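AP endonuclease, family protein 2 (Mycobacterium smegmatis, PDB 5TNV) binds magnesium in a xylose isomerase-like TIM barrel and may act as an endonuclease. Local coordinates at residues G219-L230 with Y247-R258. Residues are numbered along the deposited sequence; the frame is centred on the assembly and turned at random.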
loop_
_atom_site.group_PDB
_atom_site.type_symbol
_atom_site.label_atom_id
_atom_site.label_comp_id
_atom_site.label_asym_id
_atom_site.label_seq_id
_atom_site.Cartn_x
_atom_site.Cartn_y
_atom_site.Cartn_z
ATOM N N GLY A 219 25.154 -17.179 12.900
ATOM C CA GLY A 219 23.698 -17.390 12.965
ATOM C C GLY A 219 23.099 -17.047 11.607
ATOM O O GLY A 219 23.788 -16.610 10.687
ATOM N N LEU A 220 21.798 -17.306 11.515
ATOM C CA LEU A 220 21.040 -16.981 10.306
ATOM C C LEU A 220 20.531 -15.542 10.334
ATOM O O LEU A 220 20.237 -14.973 11.384
ATOM C CB LEU A 220 19.846 -17.932 10.127
ATOM C CG LEU A 220 20.170 -19.390 9.908
ATOM C CD1 LEU A 220 18.854 -20.181 9.830
ATOM C CD2 LEU A 220 21.001 -19.565 8.643
ATOM N N ASN A 221 20.318 -15.029 9.124
ATOM C CA ASN A 221 19.592 -13.786 8.860
ATOM C C ASN A 221 18.382 -14.213 8.019
ATOM O O ASN A 221 18.531 -14.478 6.808
ATOM C CB ASN A 221 20.481 -12.791 8.134
ATOM C CG ASN A 221 19.706 -11.651 7.524
ATOM O OD1 ASN A 221 18.511 -11.468 7.779
ATOM N ND2 ASN A 221 20.391 -10.858 6.705
ATOM N N PRO A 222 17.208 -14.328 8.616
ATOM C CA PRO A 222 16.034 -14.876 7.969
ATOM C C PRO A 222 15.332 -13.807 7.118
ATOM O O PRO A 222 14.238 -13.335 7.452
ATOM C CB PRO A 222 15.184 -15.373 9.134
ATOM C CG PRO A 222 15.447 -14.363 10.203
ATOM C CD PRO A 222 16.916 -14.028 10.046
ATOM N N ASP A 223 15.971 -13.444 5.992
ATOM C CA ASP A 223 15.442 -12.404 5.087
ATOM C C ASP A 223 14.382 -13.058 4.207
ATOM O O ASP A 223 14.570 -13.223 2.997
ATOM C CB ASP A 223 16.570 -11.799 4.295
ATOM C CG ASP A 223 16.179 -10.586 3.479
ATOM O OD1 ASP A 223 14.986 -10.172 3.478
ATOM O OD2 ASP A 223 17.093 -10.024 2.813
ATOM N N LEU A 224 13.273 -13.455 4.839
ATOM C CA LEU A 224 12.312 -14.306 4.129
ATOM C C LEU A 224 11.489 -13.515 3.130
ATOM O O LEU A 224 10.837 -14.160 2.269
ATOM C CB LEU A 224 11.449 -15.119 5.089
ATOM C CG LEU A 224 12.220 -16.030 6.035
ATOM C CD1 LEU A 224 11.272 -16.960 6.771
ATOM C CD2 LEU A 224 13.311 -16.805 5.332
ATOM N N GLY A 225 11.518 -12.206 3.136
ATOM C CA GLY A 225 10.975 -11.469 2.009
ATOM C C GLY A 225 11.612 -11.921 0.681
ATOM O O GLY A 225 10.928 -11.900 -0.342
ATOM N N ASN A 226 12.875 -12.311 0.708
ATOM C CA ASN A 226 13.525 -12.797 -0.489
ATOM C C ASN A 226 12.762 -13.988 -1.117
ATOM O O ASN A 226 12.768 -14.154 -2.329
ATOM C CB ASN A 226 14.955 -13.229 -0.219
ATOM C CG ASN A 226 15.884 -12.088 0.110
ATOM O OD1 ASN A 226 15.613 -10.925 -0.280
ATOM N ND2 ASN A 226 16.977 -12.371 0.781
ATOM N N LEU A 227 12.167 -14.815 -0.278
ATOM C CA LEU A 227 11.406 -15.981 -0.695
ATOM C C LEU A 227 9.972 -15.679 -0.973
ATOM O O LEU A 227 9.376 -16.209 -1.953
ATOM C CB LEU A 227 11.540 -17.114 0.326
ATOM C CG LEU A 227 12.976 -17.552 0.665
ATOM C CD1 LEU A 227 12.943 -18.755 1.573
ATOM C CD2 LEU A 227 13.816 -17.790 -0.576
ATOM N N VAL A 228 9.290 -14.868 -0.134
ATOM C CA VAL A 228 7.868 -14.580 -0.280
ATOM C C VAL A 228 7.568 -13.921 -1.621
ATOM O O VAL A 228 6.472 -14.102 -2.180
ATOM C CB VAL A 228 7.415 -13.720 0.917
ATOM C CG1 VAL A 228 6.048 -13.094 0.720
ATOM C CG2 VAL A 228 7.494 -14.515 2.217
ATOM N N ARG A 229 8.509 -13.160 -2.183
ATOM C CA ARG A 229 8.287 -12.462 -3.463
ATOM C C ARG A 229 8.279 -13.417 -4.631
ATOM O O ARG A 229 7.869 -12.999 -5.741
ATOM C CB ARG A 229 9.382 -11.418 -3.651
ATOM C CG ARG A 229 10.787 -11.997 -3.924
ATOM C CD ARG A 229 11.852 -10.995 -3.613
ATOM N NE ARG A 229 13.191 -11.544 -3.780
ATOM C CZ ARG A 229 14.295 -10.861 -3.492
ATOM N NH1 ARG A 229 14.233 -9.587 -3.140
ATOM N NH2 ARG A 229 15.478 -11.485 -3.592
ATOM N N LEU A 230 8.769 -14.652 -4.504
ATOM C CA LEU A 230 9.050 -15.481 -5.655
ATOM C C LEU A 230 7.783 -16.101 -6.242
ATOM O O LEU A 230 6.850 -16.502 -5.536
ATOM C CB LEU A 230 10.002 -16.600 -5.268
ATOM C CG LEU A 230 11.364 -16.129 -4.742
ATOM C CD1 LEU A 230 12.171 -17.318 -4.232
ATOM C CD2 LEU A 230 12.122 -15.355 -5.795
ATOM N N TYR A 247 17.503 -19.856 15.253
ATOM C CA TYR A 247 18.891 -19.853 14.846
ATOM C C TYR A 247 19.371 -18.477 14.380
ATOM O O TYR A 247 20.484 -18.370 13.865
ATOM C CB TYR A 247 19.109 -20.861 13.707
ATOM C CG TYR A 247 18.692 -22.256 14.060
ATOM C CD1 TYR A 247 19.573 -23.084 14.713
ATOM C CD2 TYR A 247 17.426 -22.742 13.750
ATOM C CE1 TYR A 247 19.215 -24.372 15.052
ATOM C CE2 TYR A 247 17.042 -24.017 14.107
ATOM C CZ TYR A 247 17.953 -24.816 14.750
ATOM O OH TYR A 247 17.577 -26.141 15.093
ATOM N N SER A 248 18.524 -17.450 14.504
ATOM C CA SER A 248 18.753 -16.142 13.913
ATOM C C SER A 248 19.425 -15.151 14.860
ATOM O O SER A 248 19.004 -14.978 16.006
ATOM C CB SER A 248 17.417 -15.597 13.399
ATOM O OG SER A 248 16.904 -16.382 12.353
ATOM N N ASN A 249 20.402 -14.437 14.308
ATOM C CA ASN A 249 21.162 -13.431 15.101
ATOM C C ASN A 249 21.108 -12.030 14.485
ATOM O O ASN A 249 21.755 -11.128 15.012
ATOM C CB ASN A 249 22.588 -13.884 15.362
ATOM C CG ASN A 249 23.403 -13.974 14.077
ATOM O OD1 ASN A 249 22.888 -13.940 12.967
ATOM N ND2 ASN A 249 24.703 -14.180 14.220
ATOM N N PHE A 250 20.379 -11.842 13.404
ATOM C CA PHE A 250 20.326 -10.589 12.638
ATOM C C PHE A 250 19.112 -10.713 11.728
ATOM O O PHE A 250 18.701 -11.826 11.434
ATOM C CB PHE A 250 21.612 -10.462 11.819
ATOM C CG PHE A 250 21.713 -9.226 10.945
ATOM C CD1 PHE A 250 21.498 -7.959 11.459
ATOM C CD2 PHE A 250 22.071 -9.342 9.597
ATOM C CE1 PHE A 250 21.622 -6.835 10.691
ATOM C CE2 PHE A 250 22.204 -8.202 8.815
ATOM C CZ PHE A 250 22.012 -6.951 9.353
ATOM N N TRP A 251 18.578 -9.594 11.246
ATOM C CA TRP A 251 17.322 -9.701 10.490
ATOM C C TRP A 251 17.188 -8.541 9.481
ATOM O O TRP A 251 16.847 -7.440 9.851
ATOM C CB TRP A 251 16.162 -9.727 11.478
ATOM C CG TRP A 251 14.858 -10.258 10.932
ATOM C CD1 TRP A 251 14.487 -10.620 9.657
ATOM C CD2 TRP A 251 13.704 -10.509 11.766
ATOM N NE1 TRP A 251 13.183 -11.059 9.663
ATOM C CE2 TRP A 251 12.686 -11.008 10.932
ATOM C CE3 TRP A 251 13.491 -10.344 13.115
ATOM C CZ2 TRP A 251 11.442 -11.346 11.459
ATOM C CZ3 TRP A 251 12.244 -10.676 13.658
ATOM C CH2 TRP A 251 11.236 -11.167 12.814
ATOM N N HIS A 252 17.405 -8.868 8.209
ATOM C CA HIS A 252 16.938 -8.058 7.081
ATOM C C HIS A 252 15.420 -8.288 6.996
ATOM O O HIS A 252 14.994 -9.430 6.795
ATOM C CB HIS A 252 17.568 -8.479 5.768
ATOM C CG HIS A 252 18.970 -8.084 5.517
ATOM N ND1 HIS A 252 19.532 -8.269 4.274
ATOM C CD2 HIS A 252 19.897 -7.545 6.364
ATOM C CE1 HIS A 252 20.769 -7.816 4.396
ATOM N NE2 HIS A 252 21.042 -7.366 5.602
ATOM N N ILE A 253 14.665 -7.229 7.150
ATOM C CA ILE A 253 13.210 -7.375 7.376
ATOM C C ILE A 253 12.469 -6.525 6.339
ATOM O O ILE A 253 12.520 -5.300 6.381
ATOM C CB ILE A 253 12.880 -7.044 8.844
ATOM C CG1 ILE A 253 11.392 -7.292 9.138
ATOM C CG2 ILE A 253 13.318 -5.665 9.285
ATOM C CD1 ILE A 253 11.045 -7.315 10.618
ATOM N N LYS A 254 11.763 -7.208 5.446
ATOM C CA LYS A 254 11.011 -6.554 4.363
ATOM C C LYS A 254 9.796 -7.408 4.036
ATOM O O LYS A 254 9.711 -8.596 4.368
ATOM C CB LYS A 254 11.880 -6.284 3.134
ATOM C CG LYS A 254 12.454 -7.496 2.446
ATOM C CD LYS A 254 13.123 -7.138 1.124
ATOM C CE LYS A 254 13.868 -8.289 0.441
ATOM N NZ LYS A 254 15.111 -8.633 1.173
ATOM N N ASN A 255 8.855 -6.796 3.290
ATOM C CA ASN A 255 7.608 -7.456 2.964
ATOM C C ASN A 255 7.209 -7.223 1.496
ATOM O O ASN A 255 7.675 -6.295 0.827
ATOM C CB ASN A 255 6.480 -7.019 3.908
ATOM C CG ASN A 255 5.447 -8.067 4.257
ATOM O OD1 ASN A 255 5.443 -9.175 3.666
ATOM N ND2 ASN A 255 4.584 -7.767 5.193
ATOM N N TYR A 256 6.300 -8.067 1.050
ATOM C CA TYR A 256 5.740 -8.068 -0.290
ATOM C C TYR A 256 4.290 -8.486 -0.209
ATOM O O TYR A 256 3.987 -9.393 0.590
ATOM C CB TYR A 256 6.420 -9.088 -1.218
ATOM C CG TYR A 256 7.861 -8.798 -1.467
ATOM C CD1 TYR A 256 8.863 -9.153 -0.575
ATOM C CD2 TYR A 256 8.265 -8.143 -2.641
ATOM C CE1 TYR A 256 10.181 -8.877 -0.802
ATOM C CE2 TYR A 256 9.595 -7.860 -2.898
ATOM C CZ TYR A 256 10.580 -8.224 -1.960
ATOM O OH TYR A 256 11.911 -7.995 -2.169
ATOM N N SER A 257 3.378 -7.910 -1.005
ATOM C CA SER A 257 2.145 -8.643 -1.271
ATOM C C SER A 257 2.525 -9.961 -1.955
ATOM O O SER A 257 3.553 -10.041 -2.637
ATOM C CB SER A 257 1.205 -7.839 -2.147
ATOM O OG SER A 257 1.814 -7.537 -3.384
ATOM N N ARG A 258 1.640 -10.951 -1.824
ATOM C CA ARG A 258 1.831 -12.244 -2.491
ATOM C C ARG A 258 0.452 -12.708 -2.946
ATOM O O ARG A 258 -0.501 -12.657 -2.148
ATOM C CB ARG A 258 2.454 -13.263 -1.558
ATOM C CG ARG A 258 2.652 -14.655 -2.145
ATOM C CD ARG A 258 3.423 -15.572 -1.206
ATOM N NE ARG A 258 3.533 -16.933 -1.705
ATOM C CZ ARG A 258 4.349 -17.333 -2.687
ATOM N NH1 ARG A 258 5.207 -16.490 -3.230
ATOM N NH2 ARG A 258 4.270 -18.592 -3.087
HETATM O O HOH W 1 12.702 -10.178 4.992
#
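Lys254 NZ forms a salt bridge with Asp223 OD1 at 2.8 Å, on the syn side of the carboxylate. The same ammonium donates to Asn226 OD1 from above the amide plane and has a further salt bridge to Glu300. The bend at the end of the lysine chain (chi4 -71°) turns NZ into this cluster. Asp223 OD2 and His252 ND1 lie 3.3 Å apart because both bind the magnesium ion, with Glu193 as the third protein ligand. Asn221 is second shell to this site: its OD1 accepts from His252 N at 2.9 Å, and its ND2 sits over the imidazole face and bonds to Asn139 OD1. Ser104 holds His252 NE2. One water links Asp223 OD1 to Gly225 N and Lys254 N. Further along, Arg258 NH1 reaches both Leu230 O at 2.8 Å and Val228 O at 2.9 Å. Arg229 NH1 donates to Tyr256 OH. Arg229 CB makes a CH-pi contact over the Tyr256 ring, 3.5 Å from the centroid; Arg229 NH2 pairs with Glu196. Pro222 CG packs on one Trp251 face. Where the TIM barrel closes, strand 218-221 meets the start of 251-261 through one bridge, Leu220 with Ser248, just before that strand. Strand 189-193 flanks the first; helix 281-290 packs against Trp251.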